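Local coordinates for protein PP1b (Porcine reproductive and respiratory syndrome virus, PDB 6JDR) that probably unwinds RNA and DNA duplexes with 5' to 3' polarity, driven by ATP hydrolysis, as the zinc-binding helicase part (nsp10) of the viral replicase polyprotein, at residues P13-T18 and V24-T29; S62-V67 and D234-L239; E66-V71 and P127-I132; V135-N140 and H261-D266. The protein carries 1 engineered substitution. All coordinates share one frame; numbering follows the deposited sequence.

Interaction 1 of 4, residues P13-T18 and V24-T29; sequences PAPYAT and VCVYHT. With ZN (zinc ion), chain C.
Y16 O accepts the backbone N-H of V24 at 2.9 Å (V24 N to Y16 O). The bond is almost straight, with 177° at the hydrogen. The return bond, from Y16 N to V24 O, is weak at 3.4 Å. The two make Y16 and V24 an antiparallel hydrogen-bonded pair, the bridge between strands 16-17 and 23-24. Both side chains leave on the same face of this two-stranded sheet, and Y16 CB lies 4.2 Å from V24 CG2. T29 brings its methyl to the same tyrosine, with CG2 4.0 Å from Y16 CB. T29 CG2 stands oblique to the ring. V26 CG2 comes at the ring edge, near its plane, 4.5 Å from Y16 CE2. T18 closes the other end. Its CG2 meets V24 CG1, the two side chains crossing at about a right angle, while its OG1 is hydrogen-bonded to L22 N inside the hairpin.

The hairpin is part of the N-terminal zinc-binding domain of the arterivirus helicase, and the residues after its second strand hold a zinc ion. C25 SG binds the metal at 2.3 Å and H28 ND1 binds it at 2.1 Å; C7 and C10 complete the site. The sulfur sits between the backbone N and the carbonyl carbon of C25 (chi1 64°). There it also receives a weak bond from H28 N, 3.7 Å from C25 SG, which probably eases the negative charge on the sulfur. Y27 CD2 lies over one face of the H28 ring. Y9 stacks on that imidazole, and H28 NE2 and T61 OG1 share a weak hydrogen bond.

Interaction 2 of 4, residues S62-V67 and D234-L239; sequences SPLDEV and DVLRLL
A small apolar helix-to-helix contact joins helix 63-67 to helix 232-239 of the helicase core. L236 reaches across from the core. One of its methyls, CD1, touches both partners: it is 3.9 Å from L64 CD1 and 4.0 Å from V67 CG2. L64 and V67 are three residues apart, so they stand on one flank of their short helix. V67 and L236 meet tip to tip. L64 comes in at a slant instead. Its first bond does not point at the partner helix, and its end bends nearer. The L236 chain is extended beyond CB (chi2 -179°), which carries CD1 out to both residues.

S62 caps the start of helix 63-67. As the N-cap residue it accepts from L64 N at 3.0 Å through S62 OG. D65 OD2 accepts in return from S62 N at 3.1 Å, on the anti side of the carboxylate and 23° out of its plane. The two bonds form a capping box. The other carboxylate oxygen, D65 OD1, is hydrogen-bonded to the hydroxyl of Y9. On the core side R237 NH2 bonds to T128 O.

Helix 134-142 covers one side of the contact, with M134 on L64 and V137 on L236. Helix 232-239 follows strand 222-224 and leads to strand 245-248, its parallel neighbour in the seven-stranded sheet. It is thus the helix of a beta-alpha-beta crossover, typical of the P-loop NTPase fold.

Interaction 3 of 4, residues E66-V71 and P127-I132; sequences EVLEQV and PTCKEI
V71 and T128 meet methyl to methyl, V71 CG1 lying 3.8 Å from T128 CG2. The two side chains reach for each other tip to tip. In both, the touching methyl extends opposite the backbone N (chi1 -174° for V71 CG1). The rotation of T128 therefore presents its CG2 to the valine, while OG1 lies beside the backbone N and makes no part of this contact. The second pair is L68 with C129. L68 CD2 is 4.0 Å from C129 SG, and the sulfur serves here as an apolar partner. L68 CG sits beside its own backbone N. Its second torsion (chi2 173°) extends CD1 away from CA, and it is the other, bent-back branch, CD2, that meets the sulfur. C129 SG also turns back beside its N (chi1 -66°). All four side chains start toward the opposite segment.

The contact ties segment 66-71, which starts in helix 63-67, to the loop between strand 118-124 and helix 134-142. That loop folds as two overlapping type I turns, P127 to K130 and C129 to I132. The first is closed by K130 N to P127 O at 3.0 Å; the bond of the second, I132 N to C129 O, is weak.

The second zinc site of the zinc-binding domain borders both sides. L68 packs on the ligands H32 and H34, and V71 O is hydrogen-bonded to H34 NE2, which should help to hold that ring in place. T128 touches the ligand C20, and C129 pairs with C20 through the backbone. T128 also packs on L233 of helix 232-239.

Interaction 4 of 4, residues V135-N140 and H261-D266; sequences VAVASN and HCYVFD
V137 makes the van der Waals contacts of helix 134-142 with the 261-266 segment, all through one methyl. V137 CG1 lies against the hydroxyl oxygen of Y263, 3.9 Å from Y263 OH and not hydrogen-bonded, and 4.4 Å from V264 CG1. This methyl stands opposite the backbone N (chi1 167°). Y263 touches with its hydroxyl; chi1 78° puts the ring between the backbone N and the carbonyl carbon and its end near V137. V264 CG1 also covers one face of that ring, 3.5 Å above its plane and offset toward the rim.

The polar bonds are made within the 261-266 segment or to residues outside the pair. H261 NE2 is shared between both oxygens of D266, 3.0 Å to OD2 and 3.1 Å to OD1, each met on its syn side and somewhat out of plane. D259 OD2 bonds to H261 ND1, so both ring nitrogens have acidic partners. H261 and D266 are seen to bind a zinc ion in a crystal structure of this protein; none is bound to this chain here. Backbone bonds F265 N to C262 O and D266 N to Y263 O curl the segment into a helix-like turn.

Helix 232-239 lies against both sides: L236 touches Y263, L239 touches V264, and N140 ND2 bonds to L239 O. In sequence the turn lies between strands 245-248 and 270-276, and F265 meets F146 of strand 145-148, which runs between those two in the parallel sheet.

Interaction 1 stands apart, in the outer zinc-binding domain, and touches none of the others. It is itself buried, though far from the centre of the chain. Its chemistry is also distinct: strand pairing and metal binding, against sparse van der Waals packing, with no polar bond between the segments, in the rest. Interactions 2 and 3 share helix 63-67 and E66 and V67, with centres about 7 Å apart. Interaction 3 is only partly buried and borders a second zinc site. Interactions 2 and 4 are buried nearer the middle of the chain, and their segments alternate in sequence. Helix 232-239 links them and also borders interaction 3. Interactions 3 and 4 adjoin in the sequence alone.

Interaction 1 of 4, residues P13-T18 and V24-T29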
loop_
_atom_site.group_PDB
_atom_site.type_symbol
_atom_site.label_atom_id
_atom_site.label_comp_id
_atom_site.label_asym_id
_atom_site.label_seq_id
_atom_site.Cartn_x
_atom_site.Cartn_y
_atom_site.Cartn_z
ATOM N N PRO A 13 24.603 -7.064 -20.942
ATOM C CA PRO A 13 24.159 -7.169 -22.342
ATOM C C PRO A 13 23.623 -8.562 -22.694
ATOM O O PRO A 13 24.223 -9.569 -22.308
ATOM C CB PRO A 13 25.432 -6.858 -23.135
ATOM C CG PRO A 13 26.216 -5.968 -22.235
ATOM C CD PRO A 13 25.958 -6.488 -20.847
ATOM N N ALA A 14 22.506 -8.603 -23.419
ATOM C CA ALA A 14 21.758 -9.843 -23.636
ATOM C C ALA A 14 21.542 -10.137 -25.120
ATOM O O ALA A 14 20.576 -9.659 -25.713
ATOM C CB ALA A 14 20.416 -9.768 -22.920
ATOM N N PRO A 15 22.439 -10.927 -25.727
ATOM C CA PRO A 15 22.239 -11.312 -27.123
ATOM C C PRO A 15 21.209 -12.433 -27.316
ATOM O O PRO A 15 20.695 -12.597 -28.419
ATOM C CB PRO A 15 23.632 -11.775 -27.579
ATOM C CG PRO A 15 24.446 -11.967 -26.341
ATOM C CD PRO A 15 23.662 -11.506 -25.149
ATOM N N TYR A 16 20.913 -13.190 -26.261
ATOM C CA TYR A 16 19.992 -14.323 -26.355
ATOM C C TYR A 16 18.741 -14.102 -25.517
ATOM O O TYR A 16 18.638 -13.116 -24.786
ATOM C CB TYR A 16 20.715 -15.608 -25.942
ATOM C CG TYR A 16 21.946 -15.836 -26.787
ATOM C CD1 TYR A 16 21.853 -16.463 -28.022
ATOM C CD2 TYR A 16 23.194 -15.373 -26.378
ATOM C CE1 TYR A 16 22.968 -16.650 -28.817
ATOM C CE2 TYR A 16 24.318 -15.557 -27.168
ATOM C CZ TYR A 16 24.198 -16.193 -28.388
ATOM O OH TYR A 16 25.301 -16.385 -29.182
ATOM N N ALA A 17 17.786 -15.016 -25.646
ATOM C CA ALA A 17 16.535 -14.933 -24.906
ATOM C C ALA A 17 15.941 -16.313 -24.649
ATOM O O ALA A 17 16.192 -17.253 -25.403
ATOM C CB ALA A 17 15.541 -14.073 -25.664
ATOM N N THR A 18 15.150 -16.423 -23.582
ATOM C CA THR A 18 14.428 -17.659 -23.283
ATOM C C THR A 18 13.205 -17.726 -24.175
ATOM O O THR A 18 12.734 -16.701 -24.673
ATOM C CB THR A 18 13.976 -17.745 -21.806
ATOM O OG1 THR A 18 12.959 -16.769 -21.539
ATOM C CG2 THR A 18 15.159 -17.533 -20.863
ATOM N N VAL A 24 18.472 -12.733 -21.870
ATOM C CA VAL A 24 19.538 -13.265 -21.029
ATOM C C VAL A 24 20.923 -13.033 -21.622
ATOM O O VAL A 24 21.109 -13.026 -22.843
ATOM C CB VAL A 24 19.353 -14.775 -20.742
ATOM C CG1 VAL A 24 18.179 -14.998 -19.799
ATOM C CG2 VAL A 24 19.163 -15.567 -22.029
ATOM N N CYS A 25 21.889 -12.842 -20.732
ATOM C CA CYS A 25 23.289 -12.718 -21.103
ATOM C C CYS A 25 23.877 -14.111 -21.276
ATOM O O CYS A 25 23.228 -15.113 -20.965
ATOM C CB CYS A 25 24.050 -11.956 -20.018
ATOM S SG CYS A 25 24.110 -12.815 -18.431
ATOM N N VAL A 26 25.115 -14.159 -21.755
ATOM C CA VAL A 26 25.798 -15.413 -22.059
ATOM C C VAL A 26 25.824 -16.342 -20.843
ATOM O O VAL A 26 25.587 -17.546 -20.965
ATOM C CB VAL A 26 27.239 -15.139 -22.567
ATOM C CG1 VAL A 26 28.067 -16.419 -22.637
ATOM C CG2 VAL A 26 27.196 -14.464 -23.933
ATOM N N TYR A 27 26.107 -15.780 -19.674
ATOM C CA TYR A 27 26.165 -16.564 -18.446
ATOM C C TYR A 27 24.817 -17.225 -18.140
ATOM O O TYR A 27 24.753 -18.426 -17.896
ATOM C CB TYR A 27 26.607 -15.683 -17.272
ATOM C CG TYR A 27 26.682 -16.417 -15.955
ATOM C CD1 TYR A 27 27.687 -17.349 -15.712
ATOM C CD2 TYR A 27 25.747 -16.182 -14.949
ATOM C CE1 TYR A 27 27.759 -18.028 -14.506
ATOM C CE2 TYR A 27 25.810 -16.856 -13.741
ATOM C CZ TYR A 27 26.817 -17.776 -13.523
ATOM O OH TYR A 27 26.882 -18.446 -12.324
ATOM N N HIS A 28 23.745 -16.439 -18.189
ATOM C CA HIS A 28 22.421 -16.920 -17.794
ATOM C C HIS A 28 21.707 -17.790 -18.825
ATOM O O HIS A 28 20.610 -18.281 -18.556
ATOM C CB HIS A 28 21.529 -15.746 -17.397
ATOM C CG HIS A 28 21.847 -15.189 -16.050
ATOM N ND1 HIS A 28 22.486 -13.983 -15.877
ATOM C CD2 HIS A 28 21.626 -15.681 -14.807
ATOM C CE1 HIS A 28 22.638 -13.750 -14.586
ATOM N NE2 HIS A 28 22.124 -14.766 -13.915
ATOM N N THR A 29 22.322 -18.005 -19.988
ATOM C CA THR A 29 21.794 -18.969 -20.950
ATOM C C THR A 29 21.745 -20.392 -20.384
ATOM O O THR A 29 21.027 -21.239 -20.912
ATOM C CB THR A 29 22.631 -19.005 -22.254
ATOM O OG1 THR A 29 24.019 -19.151 -21.937
ATOM C CG2 THR A 29 22.434 -17.739 -23.071
HETATM ZN ZN ZN C . 22.570 -12.114 -16.868
#

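Interaction 2 of 4, residues S62-V67 and D234-L239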
loop_
_atom_site.group_PDB
_atom_site.type_symbol
_atom_site.label_atom_id
_atom_site.label_comp_id
_atom_site.label_asym_id
_atom_site.label_seq_id
_atom_site.Cartn_x
_atom_site.Cartn_y
_atom_site.Cartn_z
ATOM N N SER A 62 18.095 -16.928 -9.344
ATOM C CA SER A 62 17.178 -15.865 -8.960
ATOM C C SER A 62 15.885 -16.455 -8.396
ATOM O O SER A 62 15.510 -17.577 -8.748
ATOM C CB SER A 62 16.875 -14.995 -10.184
ATOM O OG SER A 62 15.743 -14.168 -9.984
ATOM N N PRO A 63 15.195 -15.701 -7.520
ATOM C CA PRO A 63 13.859 -16.114 -7.086
ATOM C C PRO A 63 12.870 -16.241 -8.244
ATOM O O PRO A 63 11.886 -16.977 -8.132
ATOM C CB PRO A 63 13.434 -14.989 -6.139
ATOM C CG PRO A 63 14.718 -14.429 -5.627
ATOM C CD PRO A 63 15.653 -14.500 -6.797
ATOM N N LEU A 64 13.130 -15.532 -9.343
ATOM C CA LEU A 64 12.331 -15.676 -10.564
ATOM C C LEU A 64 12.209 -17.132 -10.976
ATOM O O LEU A 64 11.155 -17.576 -11.418
ATOM C CB LEU A 64 12.956 -14.888 -11.713
ATOM C CG LEU A 64 12.235 -14.952 -13.063
ATOM C CD1 LEU A 64 10.843 -14.346 -12.968
ATOM C CD2 LEU A 64 13.052 -14.244 -14.134
ATOM N N ASP A 65 13.301 -17.870 -10.832
ATOM C CA ASP A 65 13.347 -19.255 -11.270
ATOM C C ASP A 65 12.457 -20.128 -10.396
ATOM O O ASP A 65 11.831 -21.065 -10.885
ATOM C CB ASP A 65 14.795 -19.751 -11.268
ATOM C CG ASP A 65 15.694 -18.902 -12.147
ATOM O OD1 ASP A 65 15.334 -18.695 -13.325
ATOM O OD2 ASP A 65 16.740 -18.425 -11.657
ATOM N N GLU A 66 12.394 -19.808 -9.108
ATOM C CA GLU A 66 11.512 -20.518 -8.192
ATOM C C GLU A 66 10.059 -20.215 -8.526
ATOM O O GLU A 66 9.229 -21.122 -8.587
ATOM C CB GLU A 66 11.818 -20.139 -6.746
ATOM C CG GLU A 66 13.204 -20.555 -6.272
ATOM C CD GLU A 66 13.432 -22.054 -6.335
ATOM O OE1 GLU A 66 12.557 -22.834 -5.892
ATOM O OE2 GLU A 66 14.502 -22.456 -6.828
ATOM N N VAL A 67 9.760 -18.943 -8.770
ATOM C CA VAL A 67 8.421 -18.541 -9.200
ATOM C C VAL A 67 8.002 -19.312 -10.456
ATOM O O VAL A 67 6.892 -19.841 -10.524
ATOM C CB VAL A 67 8.347 -17.022 -9.455
ATOM C CG1 VAL A 67 7.054 -16.640 -10.167
ATOM C CG2 VAL A 67 8.460 -16.266 -8.141
ATOM N N ASP A 234 2.818 -12.244 -11.608
ATOM C CA ASP A 234 2.178 -10.956 -11.887
ATOM C C ASP A 234 2.715 -9.855 -10.977
ATOM O O ASP A 234 2.842 -8.709 -11.395
ATOM C CB ASP A 234 0.659 -11.043 -11.731
ATOM C CG ASP A 234 0.000 -11.823 -12.842
ATOM O OD1 ASP A 234 0.573 -11.900 -13.946
ATOM O OD2 ASP A 234 -1.102 -12.355 -12.621
ATOM N N VAL A 235 3.021 -10.205 -9.733
ATOM C CA VAL A 235 3.573 -9.238 -8.795
ATOM C C VAL A 235 4.957 -8.784 -9.267
ATOM O O VAL A 235 5.284 -7.596 -9.205
ATOM C CB VAL A 235 3.637 -9.803 -7.361
ATOM C CG1 VAL A 235 4.458 -8.900 -6.454
ATOM C CG2 VAL A 235 2.230 -9.969 -6.810
ATOM N N LEU A 236 5.754 -9.734 -9.747
ATOM C CA LEU A 236 7.065 -9.412 -10.298
ATOM C C LEU A 236 6.961 -8.547 -11.559
ATOM O O LEU A 236 7.809 -7.688 -11.788
ATOM C CB LEU A 236 7.853 -10.685 -10.588
ATOM C CG LEU A 236 8.291 -11.508 -9.375
ATOM C CD1 LEU A 236 9.088 -12.712 -9.844
ATOM C CD2 LEU A 236 9.112 -10.668 -8.407
ATOM N N ARG A 237 5.926 -8.775 -12.367
ATOM C CA ARG A 237 5.663 -7.928 -13.536
ATOM C C ARG A 237 5.452 -6.473 -13.126
ATOM O O ARG A 237 6.039 -5.572 -13.723
ATOM C CB ARG A 237 4.445 -8.419 -14.322
ATOM C CG ARG A 237 4.689 -9.664 -15.158
ATOM C CD ARG A 237 3.420 -10.082 -15.894
ATOM N NE ARG A 237 3.638 -11.244 -16.758
ATOM C CZ ARG A 237 3.048 -12.438 -16.636
ATOM N NH1 ARG A 237 2.159 -12.693 -15.673
ATOM N NH2 ARG A 237 3.349 -13.398 -17.506
ATOM N N LEU A 238 4.619 -6.252 -12.111
ATOM C CA LEU A 238 4.369 -4.905 -11.591
ATOM C C LEU A 238 5.637 -4.282 -11.014
ATOM O O LEU A 238 6.006 -3.165 -11.369
ATOM C CB LEU A 238 3.289 -4.926 -10.508
ATOM C CG LEU A 238 1.865 -5.310 -10.920
ATOM C CD1 LEU A 238 0.930 -5.172 -9.726
ATOM C CD2 LEU A 238 1.371 -4.469 -12.091
ATOM N N LEU A 239 6.305 -5.017 -10.132
ATOM C CA LEU A 239 7.523 -4.531 -9.500
ATOM C C LEU A 239 8.662 -4.249 -10.480
ATOM O O LEU A 239 9.601 -3.531 -10.143
ATOM C CB LEU A 239 7.982 -5.498 -8.414
ATOM C CG LEU A 239 7.103 -5.451 -7.167
ATOM C CD1 LEU A 239 7.437 -6.595 -6.221
ATOM C CD2 LEU A 239 7.249 -4.112 -6.463
#

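Interaction 3 of 4, residues E66-V71 and P127-I132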
loop_
_atom_site.group_PDB
_atom_site.type_symbol
_atom_site.label_atom_id
_atom_site.label_comp_id
_atom_site.label_asym_id
_atom_site.label_seq_id
_atom_site.Cartn_x
_atom_site.Cartn_y
_atom_site.Cartn_z
ATOM N N GLU A 66 12.394 -19.808 -9.108
ATOM C CA GLU A 66 11.512 -20.518 -8.192
ATOM C C GLU A 66 10.059 -20.215 -8.526
ATOM O O GLU A 66 9.229 -21.122 -8.587
ATOM C CB GLU A 66 11.818 -20.139 -6.746
ATOM C CG GLU A 66 13.204 -20.555 -6.272
ATOM C CD GLU A 66 13.432 -22.054 -6.335
ATOM O OE1 GLU A 66 12.557 -22.834 -5.892
ATOM O OE2 GLU A 66 14.502 -22.456 -6.828
ATOM N N VAL A 67 9.760 -18.943 -8.770
ATOM C CA VAL A 67 8.421 -18.541 -9.200
ATOM C C VAL A 67 8.002 -19.312 -10.456
ATOM O O VAL A 67 6.892 -19.841 -10.524
ATOM C CB VAL A 67 8.347 -17.022 -9.455
ATOM C CG1 VAL A 67 7.054 -16.640 -10.167
ATOM C CG2 VAL A 67 8.460 -16.266 -8.141
ATOM N N LEU A 68 8.909 -19.401 -11.426
ATOM C CA LEU A 68 8.600 -20.021 -12.711
ATOM C C LEU A 68 8.347 -21.530 -12.645
ATOM O O LEU A 68 7.854 -22.096 -13.607
ATOM C CB LEU A 68 9.700 -19.720 -13.737
ATOM C CG LEU A 68 9.775 -18.286 -14.275
ATOM C CD1 LEU A 68 11.013 -18.111 -15.144
ATOM C CD2 LEU A 68 8.518 -17.909 -15.050
ATOM N N GLU A 69 8.667 -22.179 -11.528
ATOM C CA GLU A 69 8.354 -23.607 -11.352
ATOM C C GLU A 69 6.852 -23.915 -11.406
ATOM O O GLU A 69 6.466 -25.042 -11.696
ATOM C CB GLU A 69 8.957 -24.140 -10.045
ATOM C CG GLU A 69 10.470 -24.291 -10.110
ATOM C CD GLU A 69 11.127 -24.491 -8.758
ATOM O OE1 GLU A 69 10.423 -24.519 -7.729
ATOM O OE2 GLU A 69 12.371 -24.619 -8.723
ATOM N N GLN A 70 6.015 -22.918 -11.142
ATOM C CA GLN A 70 4.562 -23.072 -11.250
ATOM C C GLN A 70 4.001 -22.523 -12.553
ATOM O O GLN A 70 2.787 -22.499 -12.722
ATOM C CB GLN A 70 3.851 -22.363 -10.088
ATOM C CG GLN A 70 4.499 -22.551 -8.730
ATOM C CD GLN A 70 4.894 -23.988 -8.450
ATOM O OE1 GLN A 70 4.175 -24.924 -8.795
ATOM N NE2 GLN A 70 6.053 -24.166 -7.824
ATOM N N VAL A 71 4.869 -22.075 -13.460
ATOM C CA VAL A 71 4.438 -21.468 -14.716
ATOM C C VAL A 71 4.765 -22.418 -15.876
ATOM O O VAL A 71 5.915 -22.493 -16.300
ATOM C CB VAL A 71 5.113 -20.099 -14.925
ATOM C CG1 VAL A 71 4.549 -19.403 -16.156
ATOM C CG2 VAL A 71 4.922 -19.217 -13.696
ATOM N N PRO A 127 4.948 -14.180 -24.292
ATOM C CA PRO A 127 4.998 -12.938 -23.517
ATOM C C PRO A 127 5.264 -13.139 -22.019
ATOM O O PRO A 127 5.414 -12.150 -21.302
ATOM C CB PRO A 127 3.602 -12.344 -23.735
ATOM C CG PRO A 127 2.720 -13.530 -23.943
ATOM C CD PRO A 127 3.565 -14.563 -24.636
ATOM N N THR A 128 5.340 -14.390 -21.553
ATOM C CA THR A 128 5.448 -14.686 -20.122
ATOM C C THR A 128 6.367 -13.725 -19.369
ATOM O O THR A 128 5.935 -13.078 -18.416
ATOM C CB THR A 128 5.940 -16.124 -19.867
ATOM O OG1 THR A 128 5.236 -17.043 -20.714
ATOM C CG2 THR A 128 5.725 -16.518 -18.403
ATOM N N CYS A 129 7.623 -13.624 -19.799
ATOM C CA CYS A 129 8.609 -12.785 -19.117
ATOM C C CYS A 129 9.057 -11.586 -19.953
ATOM O O CYS A 129 10.145 -11.050 -19.748
ATOM C CB CYS A 129 9.816 -13.630 -18.708
ATOM S SG CYS A 129 9.449 -14.883 -17.457
ATOM N N LYS A 130 8.204 -11.149 -20.873
ATOM C CA LYS A 130 8.506 -10.015 -21.750
ATOM C C LYS A 130 8.780 -8.726 -20.965
ATOM O O LYS A 130 9.646 -7.939 -21.340
ATOM C CB LYS A 130 7.339 -9.798 -22.721
ATOM C CG LYS A 130 7.542 -8.700 -23.752
ATOM C CD LYS A 130 6.345 -8.612 -24.687
ATOM C CE LYS A 130 6.298 -7.279 -25.418
ATOM N NZ LYS A 130 5.119 -7.187 -26.326
ATOM N N GLU A 131 8.041 -8.525 -19.877
ATOM C CA GLU A 131 8.131 -7.298 -19.086
ATOM C C GLU A 131 8.907 -7.465 -17.774
ATOM O O GLU A 131 8.906 -6.559 -16.940
ATOM C CB GLU A 131 6.717 -6.787 -18.779
ATOM N N ILE A 132 9.575 -8.603 -17.592
ATOM C CA ILE A 132 10.277 -8.894 -16.343
ATOM C C ILE A 132 11.675 -8.279 -16.355
ATOM O O ILE A 132 12.390 -8.360 -17.356
ATOM C CB ILE A 132 10.361 -10.421 -16.092
ATOM C CG1 ILE A 132 8.958 -11.011 -15.876
ATOM C CG2 ILE A 132 11.263 -10.738 -14.906
ATOM C CD1 ILE A 132 8.281 -10.595 -14.585
#

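Interaction 4 of 4, residues V135-N140 and H261-D266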
loop_
_atom_site.group_PDB
_atom_site.type_symbol
_atom_site.label_atom_id
_atom_site.label_comp_id
_atom_site.label_asym_id
_atom_site.label_seq_id
_atom_site.Cartn_x
_atom_site.Cartn_y
_atom_site.Cartn_z
ATOM N N VAL A 135 16.473 -6.621 -11.847
ATOM C CA VAL A 135 17.248 -5.531 -11.235
ATOM C C VAL A 135 16.323 -4.363 -10.852
ATOM O O VAL A 135 16.543 -3.699 -9.839
ATOM C CB VAL A 135 18.452 -5.066 -12.102
ATOM C CG1 VAL A 135 18.026 -4.615 -13.489
ATOM C CG2 VAL A 135 19.216 -3.946 -11.404
ATOM N N ALA A 136 15.280 -4.138 -11.647
ATOM C CA ALA A 136 14.246 -3.161 -11.313
ATOM C C ALA A 136 13.386 -3.648 -10.149
ATOM O O ALA A 136 13.002 -2.859 -9.281
ATOM C CB ALA A 136 13.375 -2.879 -12.526
ATOM N N VAL A 137 13.085 -4.946 -10.135
ATOM C CA VAL A 137 12.328 -5.554 -9.038
ATOM C C VAL A 137 13.037 -5.299 -7.705
ATOM O O VAL A 137 12.414 -4.843 -6.745
ATOM C CB VAL A 137 12.119 -7.074 -9.256
ATOM C CG1 VAL A 137 11.628 -7.759 -7.987
ATOM C CG2 VAL A 137 11.135 -7.321 -10.390
ATOM N N ALA A 138 14.337 -5.587 -7.659
ATOM C CA ALA A 138 15.145 -5.365 -6.452
ATOM C C ALA A 138 15.083 -3.910 -5.986
ATOM O O ALA A 138 14.806 -3.630 -4.820
ATOM C CB ALA A 138 16.587 -5.772 -6.703
ATOM N N SER A 139 15.331 -2.994 -6.915
ATOM C CA SER A 139 15.270 -1.561 -6.646
ATOM C C SER A 139 13.884 -1.126 -6.160
ATOM O O SER A 139 13.759 -0.455 -5.136
ATOM C CB SER A 139 15.655 -0.785 -7.909
ATOM O OG SER A 139 15.308 0.585 -7.805
ATOM N N ASN A 140 12.848 -1.514 -6.894
ATOM C CA ASN A 140 11.478 -1.117 -6.568
ATOM C C ASN A 140 10.948 -1.721 -5.268
ATOM O O ASN A 140 10.114 -1.108 -4.599
ATOM C CB ASN A 140 10.538 -1.458 -7.728
ATOM C CG ASN A 140 10.752 -0.559 -8.932
ATOM O OD1 ASN A 140 10.989 0.641 -8.790
ATOM N ND2 ASN A 140 10.661 -1.130 -10.126
ATOM N N HIS A 261 3.058 -16.804 -0.285
ATOM C CA HIS A 261 2.991 -15.401 -0.652
ATOM C C HIS A 261 4.277 -15.042 -1.369
ATOM O O HIS A 261 5.289 -15.715 -1.194
ATOM C CB HIS A 261 2.797 -14.524 0.587
ATOM C CG HIS A 261 3.860 -14.701 1.626
ATOM N ND1 HIS A 261 3.744 -15.601 2.662
ATOM C CD2 HIS A 261 5.060 -14.094 1.788
ATOM C CE1 HIS A 261 4.824 -15.540 3.420
ATOM N NE2 HIS A 261 5.639 -14.635 2.911
ATOM N N CYS A 262 4.243 -13.994 -2.181
ATOM C CA CYS A 262 5.420 -13.612 -2.953
ATOM C C CYS A 262 6.587 -13.309 -2.018
ATOM O O CYS A 262 6.419 -12.614 -1.015
ATOM C CB CYS A 262 5.126 -12.407 -3.845
ATOM S SG CYS A 262 6.323 -12.196 -5.185
ATOM N N TYR A 263 7.760 -13.845 -2.346
ATOM C CA TYR A 263 8.967 -13.664 -1.529
ATOM C C TYR A 263 9.295 -12.190 -1.264
ATOM O O TYR A 263 9.866 -11.858 -0.226
ATOM C CB TYR A 263 10.175 -14.336 -2.191
ATOM C CG TYR A 263 10.743 -13.528 -3.336
ATOM C CD1 TYR A 263 11.816 -12.663 -3.136
ATOM C CD2 TYR A 263 10.186 -13.602 -4.609
ATOM C CE1 TYR A 263 12.326 -11.903 -4.176
ATOM C CE2 TYR A 263 10.694 -12.852 -5.658
ATOM C CZ TYR A 263 11.763 -12.003 -5.436
ATOM O OH TYR A 263 12.267 -11.255 -6.473
ATOM N N VAL A 264 8.941 -11.314 -2.205
ATOM C CA VAL A 264 9.242 -9.889 -2.076
ATOM C C VAL A 264 8.694 -9.273 -0.789
ATOM O O VAL A 264 9.289 -8.335 -0.260
ATOM C CB VAL A 264 8.751 -9.054 -3.286
ATOM C CG1 VAL A 264 9.479 -9.466 -4.559
ATOM C CG2 VAL A 264 7.236 -9.139 -3.462
ATOM N N PHE A 265 7.586 -9.809 -0.276
ATOM C CA PHE A 265 6.959 -9.265 0.935
ATOM C C PHE A 265 7.787 -9.491 2.193
ATOM O O PHE A 265 7.672 -8.730 3.151
ATOM C CB PHE A 265 5.553 -9.842 1.145
ATOM C CG PHE A 265 4.643 -9.673 -0.036
ATOM C CD1 PHE A 265 4.661 -8.510 -0.793
ATOM C CD2 PHE A 265 3.762 -10.682 -0.388
ATOM C CE1 PHE A 265 3.824 -8.362 -1.885
ATOM C CE2 PHE A 265 2.921 -10.540 -1.474
ATOM C CZ PHE A 265 2.951 -9.381 -2.226
ATOM N N ASP A 266 8.621 -10.527 2.184
ATOM C CA ASP A 266 9.513 -10.814 3.305
ATOM C C ASP A 266 10.773 -9.945 3.311
ATOM O O ASP A 266 11.507 -9.932 4.295
ATOM C CB ASP A 266 9.892 -12.294 3.302
ATOM C CG ASP A 266 8.682 -13.198 3.441
ATOM O OD1 ASP A 266 7.850 -12.937 4.335
ATOM O OD2 ASP A 266 8.550 -14.161 2.653
#